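Local coordinates for protein actin depolymerization factor 2 (Plasmodium berghei, PDB 2XFA) that probably binds actin and takes part in regulating filament turnover in the malaria parasite, at residues I76-I81 with L88-Y93. Residues are numbered along the deposited sequence; the frame is centred on the assembly and turned at random.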
loop_
_atom_site.group_PDB
_atom_site.type_symbol
_atom_site.label_atom_id
_atom_site.label_comp_id
_atom_site.label_asym_id
_atom_site.label_seq_id
_atom_site.Cartn_x
_atom_site.Cartn_y
_atom_site.Cartn_z
ATOM N N ILE A 76 0.492 1.419 -1.911
ATOM C CA ILE A 76 1.703 1.317 -2.691
ATOM C C ILE A 76 2.705 2.356 -2.171
ATOM O O ILE A 76 2.376 3.536 -2.080
ATOM C CB ILE A 76 1.419 1.518 -4.197
ATOM C CG1 ILE A 76 0.466 0.427 -4.693
ATOM C CG2 ILE A 76 2.723 1.455 -5.000
ATOM C CD1 ILE A 76 0.019 0.616 -6.116
ATOM N N ALA A 77 3.920 1.909 -1.853
ATOM C CA ALA A 77 4.952 2.763 -1.292
ATOM C C ALA A 77 6.290 2.552 -1.990
ATOM O O ALA A 77 6.718 1.425 -2.185
ATOM C CB ALA A 77 5.121 2.465 0.168
ATOM N N ASP A 78 6.958 3.648 -2.326
ATOM C CA ASP A 78 8.326 3.605 -2.851
ATOM C C ASP A 78 9.299 3.671 -1.676
ATOM O O ASP A 78 9.608 4.752 -1.182
ATOM C CB ASP A 78 8.542 4.787 -3.781
ATOM C CG ASP A 78 9.568 4.510 -4.862
ATOM O OD1 ASP A 78 10.085 3.370 -4.940
ATOM O OD2 ASP A 78 9.850 5.444 -5.643
ATOM N N MET A 79 9.748 2.511 -1.207
ATOM C CA MET A 79 10.561 2.426 0.003
ATOM C C MET A 79 12.044 2.622 -0.276
ATOM O O MET A 79 12.608 1.939 -1.123
ATOM C CB MET A 79 10.355 1.065 0.663
ATOM C CG MET A 79 8.919 0.799 1.058
ATOM S SD MET A 79 8.363 2.079 2.201
ATOM C CE MET A 79 7.075 1.190 3.071
ATOM N N PRO A 80 12.686 3.550 0.450
ATOM C CA PRO A 80 14.123 3.801 0.294
ATOM C C PRO A 80 14.928 2.730 1.009
ATOM O O PRO A 80 15.070 2.790 2.229
ATOM C CB PRO A 80 14.329 5.156 0.994
ATOM C CG PRO A 80 12.943 5.651 1.382
ATOM C CD PRO A 80 12.074 4.444 1.445
ATOM N N ILE A 81 15.464 1.772 0.266
ATOM C CA ILE A 81 16.106 0.633 0.901
ATOM C C ILE A 81 17.550 0.377 0.453
ATOM O O ILE A 81 17.821 0.078 -0.713
ATOM C CB ILE A 81 15.256 -0.634 0.758
ATOM C CG1 ILE A 81 14.019 -0.522 1.642
ATOM C CG2 ILE A 81 16.056 -1.856 1.159
ATOM C CD1 ILE A 81 13.113 -1.702 1.527
ATOM N N LEU A 88 21.210 3.347 -1.193
ATOM C CA LEU A 88 19.748 3.474 -1.170
ATOM C C LEU A 88 19.078 3.274 -2.528
ATOM O O LEU A 88 19.079 4.172 -3.371
ATOM C CB LEU A 88 19.315 4.821 -0.579
ATOM C CG LEU A 88 19.220 4.941 0.943
ATOM C CD1 LEU A 88 18.757 6.336 1.337
ATOM C CD2 LEU A 88 18.278 3.892 1.507
ATOM N N ARG A 89 18.508 2.092 -2.729
ATOM C CA ARG A 89 17.725 1.817 -3.917
ATOM C C ARG A 89 16.256 1.842 -3.532
ATOM O O ARG A 89 15.870 1.234 -2.529
ATOM C CB ARG A 89 18.077 0.446 -4.479
ATOM C CG ARG A 89 19.545 0.265 -4.812
ATOM C CD ARG A 89 19.979 1.185 -5.940
ATOM N NE ARG A 89 20.603 0.439 -7.031
ATOM C CZ ARG A 89 21.883 0.067 -7.055
ATOM N NH1 ARG A 89 22.684 0.370 -6.040
ATOM N NH2 ARG A 89 22.357 -0.610 -8.095
ATOM N N ASP A 90 15.447 2.538 -4.334
ATOM C CA ASP A 90 13.997 2.599 -4.140
ATOM C C ASP A 90 13.304 1.334 -4.630
ATOM O O ASP A 90 13.450 0.955 -5.801
ATOM C CB ASP A 90 13.414 3.793 -4.894
ATOM C CG ASP A 90 13.820 5.123 -4.291
ATOM O OD1 ASP A 90 13.706 6.151 -4.998
ATOM O OD2 ASP A 90 14.253 5.140 -3.115
ATOM N N ARG A 91 12.537 0.696 -3.744
ATOM C CA ARG A 91 11.793 -0.533 -4.076
ATOM C C ARG A 91 10.299 -0.293 -3.910
ATOM O O ARG A 91 9.869 0.338 -2.944
ATOM C CB ARG A 91 12.193 -1.693 -3.157
ATOM C CG ARG A 91 13.666 -2.150 -3.251
ATOM C CD ARG A 91 14.233 -1.831 -4.610
ATOM N NE ARG A 91 15.344 -2.708 -4.981
ATOM C CZ ARG A 91 16.047 -2.584 -6.103
ATOM N NH1 ARG A 91 15.766 -1.609 -6.959
ATOM N NH2 ARG A 91 17.035 -3.427 -6.366
ATOM N N ILE A 92 9.498 -0.819 -4.823
ATOM C CA ILE A 92 8.064 -0.605 -4.735
ATOM C C ILE A 92 7.411 -1.735 -3.967
ATOM O O ILE A 92 7.491 -2.889 -4.372
ATOM C CB ILE A 92 7.417 -0.482 -6.109
ATOM C CG1 ILE A 92 7.952 0.751 -6.838
ATOM C CG2 ILE A 92 5.906 -0.360 -5.953
ATOM C CD1 ILE A 92 7.615 0.742 -8.317
ATOM N N TYR A 93 6.805 -1.409 -2.831
ATOM C CA TYR A 93 6.096 -2.411 -2.038
ATOM C C TYR A 93 4.606 -2.221 -2.240
ATOM O O TYR A 93 4.134 -1.100 -2.322
ATOM C CB TYR A 93 6.429 -2.258 -0.554
ATOM C CG TYR A 93 7.754 -2.872 -0.201
ATOM C CD1 TYR A 93 7.826 -4.110 0.436
ATOM C CD2 TYR A 93 8.941 -2.253 -0.567
ATOM C CE1 TYR A 93 9.056 -4.690 0.741
ATOM C CE2 TYR A 93 10.174 -2.827 -0.276
ATOM C CZ TYR A 93 10.228 -4.038 0.380
ATOM O OH TYR A 93 11.458 -4.593 0.666
#
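Strands 76-81 and 89-93 run antiparallel, their axes 149° apart, joined by three reciprocal pairs of backbone hydrogen bonds at Ala-77/Tyr-93, Met-79/Arg-91 and Ile-81/Arg-89. The first pair is nearly straight; in the last both donors stand above the carbonyl planes, and Arg-89 N lies 2.9 Å from Ile-81 O at the end of the ladder. On the face that carries Ala-77, Met-79 and Ile-81, the Tyr-93 ring extends along the neighbouring strand, met obliquely by Met-79 CG and Ile-81 CD1. Its CG is anti to the carbonyl carbon (chi1 -80°), which brings CD2 to 3.5 Å from Met-79 CG and, farther out, CE2 to 3.6 Å from Ile-81 CD1. Met-79, bent at chi2, and Ile-81 both cross the tyrosine at about a right angle, and Ile-145 of helix 137-146 touches all three. On the other face Ile-76 and Ile-92 lie side by side, CG2 against CG2 at 3.8 Å, both touching Phe-20 of helix 14-24. Asp-78 crosses Asp-90 there: OD1 rests 3.4 Å from Asp-90 CB, while Asp-78 OD2 and Asp-90 OD1 stay 4.0 Å apart, a proximity that could raise the pKa of either carboxylate. Next along, Leu-88 CD2 packs on the Pro-80 carbonyl. These pairs make up the loop-proximal part of the beta hairpin 73-81/89-97 in the central mixed sheet, flanked by helices on both faces, of the ADF/cofilin fold.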